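PDB 4O6R: aldehyde dehydrogenase from Burkholderia cenocepacia, which probably oxidises aldehydes to carboxylic acids with NAD(P)+ as the hydride acceptor, as members of the aldehyde dehydrogenase family do. Local coordinates for residues I28-P33 / T40-A45; A114-Y119 / F162-M167; A272-A277 / E307-L312; L341-V346 / D384-E389. One frame throughout, in Å; residues are numbered along the deposited sequence.

Interaction 1: residues I28-P33 / T40-A45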
loop_
_atom_site.group_PDB
_atom_site.type_symbol
_atom_site.label_atom_id
_atom_site.label_comp_id
_atom_site.label_asym_id
_atom_site.label_seq_id
_atom_site.Cartn_x
_atom_site.Cartn_y
_atom_site.Cartn_z
ATOM N N ILE A 28 -26.291 38.799 -2.286
ATOM C CA ILE A 28 -24.971 39.400 -2.395
ATOM C C ILE A 28 -24.694 39.779 -3.850
ATOM O O ILE A 28 -24.999 39.004 -4.759
ATOM C CB ILE A 28 -23.919 38.436 -1.877
ATOM C CG1 ILE A 28 -24.028 38.371 -0.342
ATOM C CG2 ILE A 28 -22.540 38.905 -2.285
ATOM C CD1 ILE A 28 -23.253 37.246 0.311
ATOM N N ASP A 29 -24.133 40.970 -4.066
ATOM C CA ASP A 29 -23.796 41.412 -5.424
ATOM C C ASP A 29 -22.471 40.768 -5.855
ATOM O O ASP A 29 -21.506 40.779 -5.092
ATOM C CB ASP A 29 -23.666 42.940 -5.505
ATOM C CG ASP A 29 -25.002 43.673 -5.523
ATOM O OD1 ASP A 29 -26.092 43.079 -5.401
ATOM O OD2 ASP A 29 -24.950 44.906 -5.678
ATOM N N VAL A 30 -22.446 40.203 -7.065
ATOM C CA VAL A 30 -21.249 39.581 -7.620
ATOM C C VAL A 30 -20.726 40.517 -8.676
ATOM O O VAL A 30 -21.455 40.881 -9.600
ATOM C CB VAL A 30 -21.534 38.220 -8.243
ATOM C CG1 VAL A 30 -20.263 37.639 -8.871
ATOM C CG2 VAL A 30 -22.090 37.286 -7.171
ATOM N N LEU A 31 -19.474 40.916 -8.522
ATOM C CA LEU A 31 -18.880 41.937 -9.370
ATOM C C LEU A 31 -17.957 41.337 -10.433
ATOM O O LEU A 31 -17.317 40.276 -10.222
ATOM C CB LEU A 31 -18.140 43.001 -8.538
ATOM C CG LEU A 31 -18.939 43.666 -7.406
ATOM C CD1 LEU A 31 -18.133 44.764 -6.732
ATOM C CD2 LEU A 31 -20.225 44.232 -7.978
ATOM N N ASN A 32 -17.908 42.028 -11.563
ATOM C CA ASN A 32 -16.944 41.775 -12.609
ATOM C C ASN A 32 -15.701 42.612 -12.321
ATOM O O ASN A 32 -15.763 43.828 -12.382
ATOM C CB ASN A 32 -17.540 42.180 -13.955
ATOM C CG ASN A 32 -16.595 41.927 -15.121
ATOM O OD1 ASN A 32 -15.402 41.683 -14.938
ATOM N ND2 ASN A 32 -17.149 41.964 -16.342
ATOM N N PRO A 33 -14.563 41.969 -12.020
ATOM C CA PRO A 33 -13.337 42.728 -11.717
ATOM C C PRO A 33 -12.710 43.506 -12.878
ATOM O O PRO A 33 -11.858 44.358 -12.643
ATOM C CB PRO A 33 -12.396 41.673 -11.185
ATOM C CG PRO A 33 -12.849 40.404 -11.824
ATOM C CD PRO A 33 -14.325 40.522 -12.072
ATOM N N THR A 40 -24.519 39.897 -11.329
ATOM C CA THR A 40 -25.802 39.416 -10.863
ATOM C C THR A 40 -25.809 39.496 -9.354
ATOM O O THR A 40 -24.769 39.729 -8.730
ATOM C CB THR A 40 -26.031 37.937 -11.270
ATOM O OG1 THR A 40 -27.321 37.499 -10.826
ATOM C CG2 THR A 40 -24.928 36.981 -10.630
ATOM N N LYS A 41 -26.979 39.265 -8.772
ATOM C CA LYS A 41 -27.093 39.013 -7.345
ATOM C C LYS A 41 -27.185 37.506 -7.148
ATOM O O LYS A 41 -27.790 36.820 -7.972
ATOM C CB LYS A 41 -28.363 39.697 -6.775
ATOM C CG LYS A 41 -28.442 41.189 -7.068
ATOM C CD LYS A 41 -29.677 41.826 -6.429
ATOM C CE LYS A 41 -29.604 43.340 -6.484
ATOM N NZ LYS A 41 -28.517 43.875 -5.611
ATOM N N ILE A 42 -26.573 36.986 -6.082
ATOM C CA ILE A 42 -26.764 35.587 -5.704
ATOM C C ILE A 42 -27.521 35.499 -4.382
ATOM O O ILE A 42 -27.493 36.425 -3.583
ATOM C CB ILE A 42 -25.435 34.831 -5.500
ATOM C CG1 ILE A 42 -24.506 35.592 -4.558
ATOM C CG2 ILE A 42 -24.775 34.543 -6.841
ATOM C CD1 ILE A 42 -23.554 34.702 -3.813
ATOM N N ALA A 43 -28.181 34.377 -4.148
ATOM C CA ALA A 43 -28.731 34.108 -2.841
ATOM C C ALA A 43 -27.607 34.039 -1.781
ATOM O O ALA A 43 -26.526 33.499 -2.040
ATOM C CB ALA A 43 -29.558 32.840 -2.879
ATOM N N ALA A 44 -27.849 34.645 -0.614
ATOM C CA ALA A 44 -26.851 34.742 0.468
ATOM C C ALA A 44 -27.196 33.809 1.632
ATOM O O ALA A 44 -28.063 34.117 2.470
ATOM C CB ALA A 44 -26.767 36.176 0.959
ATOM N N ALA A 45 -26.517 32.673 1.698
ATOM C CA ALA A 45 -26.777 31.696 2.759
ATOM C C ALA A 45 -26.380 32.233 4.117
ATOM O O ALA A 45 -25.315 32.850 4.273
ATOM C CB ALA A 45 -26.036 30.393 2.476
HETATM O O HOH W 1 -27.130 45.688 -7.541
#

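Interaction 2: residues A114-Y119 / F162-M167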
loop_
_atom_site.group_PDB
_atom_site.type_symbol
_atom_site.label_atom_id
_atom_site.label_comp_id
_atom_site.label_asym_id
_atom_site.label_seq_id
_atom_site.Cartn_x
_atom_site.Cartn_y
_atom_site.Cartn_z
ATOM N N ALA A 114 -11.725 19.189 -14.750
ATOM C CA ALA A 114 -12.125 17.916 -15.352
ATOM C C ALA A 114 -11.173 16.752 -14.979
ATOM O O ALA A 114 -11.612 15.664 -14.608
ATOM C CB ALA A 114 -12.252 18.064 -16.855
ATOM N N ALA A 115 -9.883 16.998 -15.081
ATOM C CA ALA A 115 -8.870 15.990 -14.798
ATOM C C ALA A 115 -8.954 15.493 -13.369
ATOM O O ALA A 115 -8.807 14.301 -13.110
ATOM C CB ALA A 115 -7.479 16.543 -15.064
ATOM N N CYS A 116 -9.205 16.399 -12.437
ATOM C CA CYS A 116 -9.283 16.025 -11.030
ATOM C C CYS A 116 -10.542 15.216 -10.730
ATOM O O CYS A 116 -10.460 14.208 -10.058
ATOM C CB CYS A 116 -9.199 17.258 -10.136
ATOM S SG CYS A 116 -9.073 16.872 -8.363
ATOM N N PHE A 117 -11.709 15.635 -11.252
ATOM C CA PHE A 117 -12.899 14.828 -11.079
ATOM C C PHE A 117 -12.685 13.457 -11.750
ATOM O O PHE A 117 -13.106 12.456 -11.197
ATOM C CB PHE A 117 -14.144 15.512 -11.638
ATOM C CG PHE A 117 -14.772 16.512 -10.688
ATOM C CD1 PHE A 117 -15.248 16.119 -9.446
ATOM C CD2 PHE A 117 -14.926 17.841 -11.064
ATOM C CE1 PHE A 117 -15.846 17.038 -8.598
ATOM C CE2 PHE A 117 -15.531 18.758 -10.207
ATOM C CZ PHE A 117 -15.996 18.345 -8.973
ATOM N N ARG A 118 -12.039 13.417 -12.917
ATOM C CA ARG A 118 -11.845 12.140 -13.597
ATOM C C ARG A 118 -10.933 11.234 -12.766
ATOM O O ARG A 118 -11.250 10.069 -12.583
ATOM C CB ARG A 118 -11.314 12.310 -15.007
ATOM C CG ARG A 118 -11.067 10.992 -15.714
ATOM C CD ARG A 118 -10.789 11.201 -17.187
ATOM N NE ARG A 118 -11.925 11.821 -17.869
ATOM C CZ ARG A 118 -11.933 13.035 -18.415
ATOM N NH1 ARG A 118 -10.860 13.812 -18.381
ATOM N NH2 ARG A 118 -13.042 13.462 -19.043
ATOM N N TYR A 119 -9.838 11.790 -12.233
ATOM C CA TYR A 119 -8.940 11.015 -11.360
ATOM C C TYR A 119 -9.738 10.370 -10.221
ATOM O O TYR A 119 -9.638 9.173 -9.985
ATOM C CB TYR A 119 -7.822 11.895 -10.802
ATOM C CG TYR A 119 -6.872 11.165 -9.895
ATOM C CD1 TYR A 119 -5.746 10.539 -10.404
ATOM C CD2 TYR A 119 -7.094 11.099 -8.525
ATOM C CE1 TYR A 119 -4.844 9.889 -9.589
ATOM C CE2 TYR A 119 -6.176 10.451 -7.684
ATOM C CZ TYR A 119 -5.065 9.834 -8.228
ATOM O OH TYR A 119 -4.149 9.172 -7.415
ATOM N N PHE A 162 -11.162 24.426 -7.473
ATOM C CA PHE A 162 -11.389 23.987 -6.093
ATOM C C PHE A 162 -12.600 23.100 -5.939
ATOM O O PHE A 162 -12.610 22.274 -5.027
ATOM C CB PHE A 162 -11.519 25.167 -5.120
ATOM C CG PHE A 162 -10.228 25.877 -4.848
ATOM C CD1 PHE A 162 -9.041 25.203 -4.824
ATOM C CD2 PHE A 162 -10.229 27.225 -4.589
ATOM C CE1 PHE A 162 -7.856 25.872 -4.586
ATOM C CE2 PHE A 162 -9.069 27.886 -4.322
ATOM C CZ PHE A 162 -7.876 27.219 -4.312
ATOM N N THR A 163 -13.618 23.245 -6.798
ATOM C CA THR A 163 -14.754 22.304 -6.742
ATOM C C THR A 163 -14.273 20.876 -6.860
ATOM O O THR A 163 -14.733 19.989 -6.129
ATOM C CB THR A 163 -15.864 22.549 -7.804
ATOM O OG1 THR A 163 -15.396 22.296 -9.135
ATOM C CG2 THR A 163 -16.391 23.976 -7.712
ATOM N N SER A 164 -13.355 20.650 -7.789
ATOM C CA SER A 164 -12.808 19.322 -8.028
ATOM C C SER A 164 -11.832 18.897 -6.934
ATOM O O SER A 164 -11.889 17.759 -6.466
ATOM C CB SER A 164 -12.153 19.240 -9.398
ATOM O OG SER A 164 -10.928 19.973 -9.460
ATOM N N TRP A 165 -10.951 19.786 -6.501
ATOM C CA TRP A 165 -9.972 19.399 -5.467
ATOM C C TRP A 165 -10.645 18.969 -4.152
ATOM O O TRP A 165 -10.214 18.038 -3.487
ATOM C CB TRP A 165 -9.028 20.551 -5.172
ATOM C CG TRP A 165 -8.042 20.858 -6.238
ATOM C CD1 TRP A 165 -8.086 20.510 -7.565
ATOM C CD2 TRP A 165 -6.854 21.623 -6.069
ATOM N NE1 TRP A 165 -6.980 21.012 -8.228
ATOM C CE2 TRP A 165 -6.215 21.700 -7.328
ATOM C CE3 TRP A 165 -6.230 22.202 -4.951
ATOM C CZ2 TRP A 165 -4.970 22.336 -7.499
ATOM C CZ3 TRP A 165 -4.998 22.862 -5.129
ATOM C CH2 TRP A 165 -4.393 22.918 -6.392
ATOM N N LYS A 166 -11.695 19.693 -3.795
ATOM C CA LYS A 166 -12.481 19.420 -2.603
ATOM C C LYS A 166 -13.445 18.251 -2.741
ATOM O O LYS A 166 -13.420 17.291 -1.947
ATOM C CB LYS A 166 -13.303 20.647 -2.275
ATOM C CG LYS A 166 -12.482 21.823 -1.841
ATOM C CD LYS A 166 -11.895 21.587 -0.487
ATOM C CE LYS A 166 -10.460 21.997 -0.509
ATOM N NZ LYS A 166 -9.774 21.561 0.738
ATOM N N MET A 167 -14.306 18.337 -3.740
ATOM C CA MET A 167 -15.401 17.408 -3.843
ATOM C C MET A 167 -15.012 16.076 -4.451
ATOM O O MET A 167 -15.645 15.071 -4.141
ATOM C CB MET A 167 -16.588 18.019 -4.592
ATOM C CG MET A 167 -17.153 19.214 -3.842
ATOM S SD MET A 167 -18.825 19.664 -4.366
ATOM C CE MET A 167 -18.455 20.606 -5.853
#

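Interaction 3: residues A272-A277 / E307-L312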
loop_
_atom_site.group_PDB
_atom_site.type_symbol
_atom_site.label_atom_id
_atom_site.label_comp_id
_atom_site.label_asym_id
_atom_site.label_seq_id
_atom_site.Cartn_x
_atom_site.Cartn_y
_atom_site.Cartn_z
ATOM N N ALA A 272 15.016 28.653 -19.149
ATOM C CA ALA A 272 13.969 27.903 -18.442
ATOM C C ALA A 272 13.560 28.575 -17.145
ATOM O O ALA A 272 12.376 28.676 -16.871
ATOM C CB ALA A 272 14.426 26.467 -18.180
ATOM N N ALA A 273 14.520 29.068 -16.372
ATOM C CA ALA A 273 14.238 29.624 -15.064
ATOM C C ALA A 273 13.564 30.987 -15.121
ATOM O O ALA A 273 12.731 31.302 -14.294
ATOM C CB ALA A 273 15.519 29.672 -14.216
ATOM N N ILE A 274 13.914 31.797 -16.108
ATOM C CA ILE A 274 13.264 33.086 -16.269
ATOM C C ILE A 274 11.801 32.871 -16.641
ATOM O O ILE A 274 10.895 33.497 -16.067
ATOM C CB ILE A 274 14.004 33.919 -17.332
ATOM C CG1 ILE A 274 15.355 34.370 -16.787
ATOM C CG2 ILE A 274 13.192 35.123 -17.740
ATOM C CD1 ILE A 274 16.368 34.654 -17.872
ATOM N N ASN A 275 11.553 31.975 -17.587
ATOM C CA ASN A 275 10.173 31.637 -17.930
ATOM C C ASN A 275 9.440 31.007 -16.764
ATOM O O ASN A 275 8.273 31.341 -16.507
ATOM C CB ASN A 275 10.113 30.731 -19.164
ATOM C CG ASN A 275 10.368 31.495 -20.444
ATOM O OD1 ASN A 275 11.366 31.254 -21.147
ATOM N ND2 ASN A 275 9.484 32.406 -20.771
ATOM N N GLY A 276 10.138 30.142 -16.027
ATOM C CA GLY A 276 9.559 29.499 -14.869
ATOM C C GLY A 276 9.154 30.489 -13.800
ATOM O O GLY A 276 8.087 30.354 -13.203
ATOM N N ALA A 277 10.033 31.454 -13.543
ATOM C CA ALA A 277 9.769 32.510 -12.539
ATOM C C ALA A 277 8.560 33.349 -12.902
ATOM O O ALA A 277 7.732 33.672 -12.024
ATOM C CB ALA A 277 10.985 33.409 -12.376
ATOM N N GLU A 307 17.671 41.359 -15.568
ATOM C CA GLU A 307 17.517 42.169 -16.757
ATOM C C GLU A 307 16.539 41.522 -17.731
ATOM O O GLU A 307 15.672 42.208 -18.323
ATOM C CB GLU A 307 18.862 42.435 -17.423
ATOM C CG GLU A 307 18.777 43.441 -18.547
ATOM C CD GLU A 307 20.131 43.735 -19.160
ATOM O OE1 GLU A 307 21.111 43.030 -18.808
ATOM O OE2 GLU A 307 20.210 44.652 -20.009
ATOM N N ARG A 308 16.653 40.208 -17.898
ATOM C CA ARG A 308 15.751 39.502 -18.787
ATOM C C ARG A 308 14.337 39.337 -18.179
ATOM O O ARG A 308 13.344 39.502 -18.857
ATOM C CB ARG A 308 16.350 38.140 -19.159
ATOM C CG ARG A 308 17.560 38.302 -20.076
ATOM C CD ARG A 308 18.434 37.080 -20.063
ATOM N NE ARG A 308 17.774 35.969 -20.744
ATOM C CZ ARG A 308 18.301 34.759 -20.896
ATOM N NH1 ARG A 308 19.469 34.448 -20.359
ATOM N NH2 ARG A 308 17.618 33.839 -21.528
ATOM N N PHE A 309 14.285 39.020 -16.902
ATOM C CA PHE A 309 13.027 38.802 -16.183
ATOM C C PHE A 309 12.176 40.068 -16.078
ATOM O O PHE A 309 10.950 40.019 -16.297
ATOM C CB PHE A 309 13.341 38.253 -14.793
ATOM C CG PHE A 309 12.136 37.959 -13.944
ATOM C CD1 PHE A 309 11.186 37.057 -14.349
ATOM C CD2 PHE A 309 11.998 38.552 -12.724
ATOM C CE1 PHE A 309 10.075 36.779 -13.564
ATOM C CE2 PHE A 309 10.910 38.268 -11.907
ATOM C CZ PHE A 309 9.944 37.400 -12.329
ATOM N N VAL A 310 12.827 41.195 -15.766
ATOM C CA VAL A 310 12.144 42.490 -15.721
ATOM C C VAL A 310 11.603 42.843 -17.115
ATOM O O VAL A 310 10.459 43.248 -17.259
ATOM C CB VAL A 310 13.063 43.603 -15.170
ATOM C CG1 VAL A 310 12.425 44.958 -15.334
ATOM C CG2 VAL A 310 13.342 43.385 -13.693
ATOM N N ALA A 311 12.397 42.613 -18.152
ATOM C CA ALA A 311 11.932 42.881 -19.518
ATOM C C ALA A 311 10.713 42.062 -19.856
ATOM O O ALA A 311 9.739 42.608 -20.338
ATOM C CB ALA A 311 13.033 42.666 -20.545
ATOM N N LEU A 312 10.745 40.762 -19.556
ATOM C CA LEU A 312 9.591 39.892 -19.828
ATOM C C LEU A 312 8.337 40.364 -19.074
ATOM O O LEU A 312 7.253 40.459 -19.640
ATOM C CB LEU A 312 9.916 38.450 -19.435
ATOM C CG LEU A 312 8.802 37.421 -19.570
ATOM C CD1 LEU A 312 8.267 37.426 -20.986
ATOM C CD2 LEU A 312 9.354 36.071 -19.173
#

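Interaction 4: residues L341-V346 / D384-E389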
loop_
_atom_site.group_PDB
_atom_site.type_symbol
_atom_site.label_atom_id
_atom_site.label_comp_id
_atom_site.label_asym_id
_atom_site.label_seq_id
_atom_site.Cartn_x
_atom_site.Cartn_y
_atom_site.Cartn_z
ATOM N N LEU A 341 -1.489 47.439 -3.600
ATOM C CA LEU A 341 -0.933 48.764 -3.759
ATOM C C LEU A 341 -0.310 49.244 -2.432
ATOM O O LEU A 341 0.781 49.840 -2.418
ATOM C CB LEU A 341 -1.998 49.746 -4.286
ATOM C CG LEU A 341 -2.508 49.434 -5.694
ATOM C CD1 LEU A 341 -3.614 50.403 -6.147
ATOM C CD2 LEU A 341 -1.345 49.438 -6.668
ATOM N N SER A 342 -0.962 48.931 -1.316
ATOM C CA SER A 342 -0.411 49.277 -0.001
ATOM C C SER A 342 0.974 48.601 0.228
ATOM O O SER A 342 1.884 49.228 0.781
ATOM C CB SER A 342 -1.412 48.908 1.090
ATOM O OG SER A 342 -0.866 49.115 2.393
ATOM N N TYR A 343 1.133 47.350 -0.230
ATOM C CA TYR A 343 2.404 46.644 -0.093
ATOM C C TYR A 343 3.498 47.237 -0.983
ATOM O O TYR A 343 4.664 47.207 -0.601
ATOM C CB TYR A 343 2.268 45.149 -0.328
ATOM C CG TYR A 343 1.869 44.358 0.898
ATOM C CD1 TYR A 343 2.710 44.303 1.996
ATOM C CD2 TYR A 343 0.648 43.680 0.972
ATOM C CE1 TYR A 343 2.382 43.575 3.123
ATOM C CE2 TYR A 343 0.293 42.951 2.103
ATOM C CZ TYR A 343 1.190 42.891 3.171
ATOM O OH TYR A 343 0.920 42.200 4.330
ATOM N N VAL A 344 3.136 47.801 -2.141
ATOM C CA VAL A 344 4.130 48.568 -2.925
ATOM C C VAL A 344 4.683 49.743 -2.089
ATOM O O VAL A 344 5.892 49.948 -2.038
ATOM C CB VAL A 344 3.559 49.096 -4.281
ATOM C CG1 VAL A 344 4.559 50.003 -4.978
ATOM C CG2 VAL A 344 3.167 47.948 -5.175
ATOM N N ASP A 345 3.795 50.489 -1.422
ATOM C CA ASP A 345 4.191 51.604 -0.541
ATOM C C ASP A 345 5.087 51.094 0.566
ATOM O O ASP A 345 6.151 51.652 0.785
ATOM C CB ASP A 345 2.980 52.304 0.091
ATOM C CG ASP A 345 2.119 53.036 -0.928
ATOM O OD1 ASP A 345 2.598 53.307 -2.044
ATOM O OD2 ASP A 345 0.942 53.311 -0.621
ATOM N N VAL A 346 4.683 49.984 1.185
ATOM C CA VAL A 346 5.476 49.344 2.239
ATOM C C VAL A 346 6.871 48.987 1.710
ATOM O O VAL A 346 7.870 49.241 2.363
ATOM C CB VAL A 346 4.769 48.095 2.837
ATOM C CG1 VAL A 346 5.690 47.357 3.802
ATOM C CG2 VAL A 346 3.506 48.489 3.574
ATOM N N ASP A 384 12.421 41.800 5.593
ATOM C CA ASP A 384 11.508 42.872 5.244
ATOM C C ASP A 384 10.071 42.354 5.111
ATOM O O ASP A 384 9.850 41.179 4.779
ATOM C CB ASP A 384 11.948 43.563 3.962
ATOM C CG ASP A 384 13.249 44.351 4.138
ATOM O OD1 ASP A 384 13.621 44.719 5.291
ATOM O OD2 ASP A 384 13.902 44.614 3.108
ATOM N N ARG A 385 9.110 43.244 5.351
ATOM C CA ARG A 385 7.702 42.888 5.270
ATOM C C ARG A 385 7.316 42.173 3.972
ATOM O O ARG A 385 6.640 41.141 4.017
ATOM C CB ARG A 385 6.795 44.095 5.518
ATOM C CG ARG A 385 6.864 44.643 6.961
ATOM C CD ARG A 385 5.771 45.660 7.285
ATOM N NE ARG A 385 4.446 45.069 7.126
ATOM C CZ ARG A 385 3.302 45.728 6.929
ATOM N NH1 ARG A 385 3.260 47.052 6.857
ATOM N NH2 ARG A 385 2.172 45.035 6.792
ATOM N N VAL A 386 7.745 42.688 2.820
ATOM C CA VAL A 386 7.304 42.096 1.557
ATOM C C VAL A 386 8.017 40.787 1.248
ATOM O O VAL A 386 7.637 40.092 0.310
ATOM C CB VAL A 386 7.349 43.041 0.326
ATOM C CG1 VAL A 386 6.419 44.224 0.516
ATOM C CG2 VAL A 386 8.765 43.459 -0.027
ATOM N N ALA A 387 9.047 40.476 2.031
ATOM C CA ALA A 387 9.740 39.203 1.977
ATOM C C ALA A 387 9.171 38.205 2.976
ATOM O O ALA A 387 9.554 37.054 2.931
ATOM C CB ALA A 387 11.227 39.419 2.256
ATOM N N GLN A 388 8.264 38.641 3.857
ATOM C CA GLN A 388 7.706 37.794 4.917
ATOM C C GLN A 388 6.208 37.564 4.776
ATOM O O GLN A 388 5.725 36.460 5.027
ATOM C CB GLN A 388 7.975 38.394 6.303
ATOM C CG GLN A 388 9.422 38.338 6.725
ATOM C CD GLN A 388 9.856 36.912 7.046
ATOM O OE1 GLN A 388 9.116 36.140 7.658
ATOM N NE2 GLN A 388 11.027 36.553 6.604
ATOM N N GLU A 389 5.475 38.589 4.365
ATOM C CA GLU A 389 4.028 38.563 4.408
ATOM C C GLU A 389 3.455 38.216 3.048
ATOM O O GLU A 389 4.001 38.618 2.022
ATOM C CB GLU A 389 3.511 39.931 4.879
ATOM C CG GLU A 389 4.028 40.290 6.257
ATOM C CD GLU A 389 3.625 41.681 6.738
ATOM O OE1 GLU A 389 2.668 42.260 6.198
ATOM O OE2 GLU A 389 4.281 42.192 7.673
#

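Interaction 1: residues I28-P33 / T40-A45
The carboxylate of D29 is the flat group that matters here, and K41 meets it at one oxygen: NZ of K41 lies 2.6 Å from D29 OD1, on the syn lone pair, in a salt bridge. The two side chains run alongside each other on one face of the sheet, and the lysine, extended until its last torsion turns (chi4 -68°), brings the ammonium back onto the acid. A water bridges the pair, donating to OD2 of D29 and accepting from K41 NZ, so both carboxylate oxygens are engaged; a long, flexible lysine suits this solvent-facing position. Beneath them, strands 27-32 and 37-43 form an antiparallel beta hairpin. I28 and I42 make a hydrogen-bonded pair: I28 N to I42 O is 3.0 Å, and the return bond, I42 N to I28 O, is 2.9 Å. The other face carries the branched apolar residues, whose bulk fits a buried sheet surface. V30 and I42 cross at about a right angle, CG2 of V30 3.9 Å from CG2 of I42, while I28 lays CD1 on CB of A44 (3.7 Å), small enough to accept it. L187 of helix 187-199 covers V30, T40 and I42 on this face.

Interaction 2: residues A114-Y119 / F162-M167
Aromatic contact dominates where helices 102-123 and 159-172 run side by side, the axes of their short segments 18° from parallel and 8.3 Å apart at closest approach. The F117 ring lies flat against the backbone of the other helix: S164 CA stands over one ring face, 3.7 Å from its centroid, in a CH-pi contact displaced toward the rim. CG of F117 is anti to its carbonyl carbon (chi1 -83°), which swings the ring across to S164, whose CB lies 3.5 Å from F117 CE2. CB of M167 meets the ring at its edge, 4.2 Å from F117 CE1. Both helices belong to the nucleotide-binding part of the family fold, and the T163 side chain is about 6 Å from that of V154, an AMP-site residue.

Sulfur makes the second kind of contact. With SG anti to the backbone N (chi1 -173°), C116 extends toward the second helix, and SG comes 3.9 Å from CD1 of W165, oblique to the indole.

The polar atoms are turned inward on their own helix. OG of S164 is hydrogen-bonded to M161 O and OG1 of T163 to L160 O, so these small hydroxyl residues fit a buried helix face.

Cohesion thus rests chiefly on dispersion and weak CH-pi attraction, and the small side chain of S164 is consistent with the close approach of the two helices.

Interaction 3: residues A272-A277 / E307-L312
Helix 270-282 packs against helix 302-315 in the alpha/beta domain whose mixed sheet includes strands 294-298 and 375-378, the short segments inclined at 40° with axes 9.8 Å apart. The first residue to reach across is I274, which buries the most surface of any here. Its CG1 branch, anti to the carbonyl carbon (chi1 -71°), carries CD1 over one face of the R308 guanidinium, 3.5 Å from NE. The arginine bends at chi3, and its plane covers the methyl while its NH2 is hydrogen-bonded to a glycerol, probably from the crystallisation liquor, so a long side chain with a flat polar end serves both the apolar contact and the exposed surface. The other branch of I274, CG2, faces the second helix between F309 and L312, 4.2 Å from CD2 of L312; beta branching lets one residue fill both places. At N275 the side chain crosses that of L312 at about a right angle, and P492 of a neighbouring subunit packs on N275. A277 points straight at the second helix, and alanine's small size admits the phenyl ring of F309, whose CG is anti to the backbone N (chi1 -179°). There, CB of A277 rests obliquely against the ring, 3.7 Å from F309 CE1.

Interaction 4: residues L341-V346 / D384-E389
Y343 slides its ring past V386, the two side chains running in opposite directions, with CD1 of the tyrosine 4.0 Å from CG1 of the valine; that methyl also lies 3.6 Å from Y343 O. Beyond this apolar flank the phenol reaches E389. Y343 OH donates to E389 OE1 at 2.6 Å, a short bond taken by the anti lone pair, with OE1 in plane at the ring edge and the carboxylate turned 78° from the ring. Tyrosine suits the place because it combines an apolar ring with a polar tip. R385 holds the same carboxylate side-on, R385 NE to E389 OE2 (2.9 Å, from above the carboxylate plane) and R385 NH2 to E389 OE1 (2.9 Å, on the syn lone pair). OE1 thus accepts from two donors, which probably stabilises the charged form of E389 and holds its rotation. V346 crosses the arginine at about a right angle, its CG2 3.6 Å from R385 NH1, so V346 packs its CG1 on the aliphatic part and its CG2 against the guanidinium. This Tyr-Glu-Arg network joins helix 334-349 to the short, weakly bonded helical turn about 385-388, in the domain whose sheet contains strand 395-401.

The four contacts follow one another along the chain, and none touches another. Interactions 1 and 2, whose centres are 24 Å apart, both lie near the AMP site: the side chain of I28 is about 9 Å from the bound AMP and about 4 Å from the side chain of E183, while that of T163 in interaction 2 is about 12 Å from the nucleotide. Interaction 4 is about as far as interaction 2, its Y343 side chain about 13 Å from AMP. Interaction 3 stands away from the annotated sites, with its centre 22 Å from that of interaction 4; helices 302-315 and 334-349, one from each, are consecutive in the chain. Helix 187-199 borders both interactions 1 and 2.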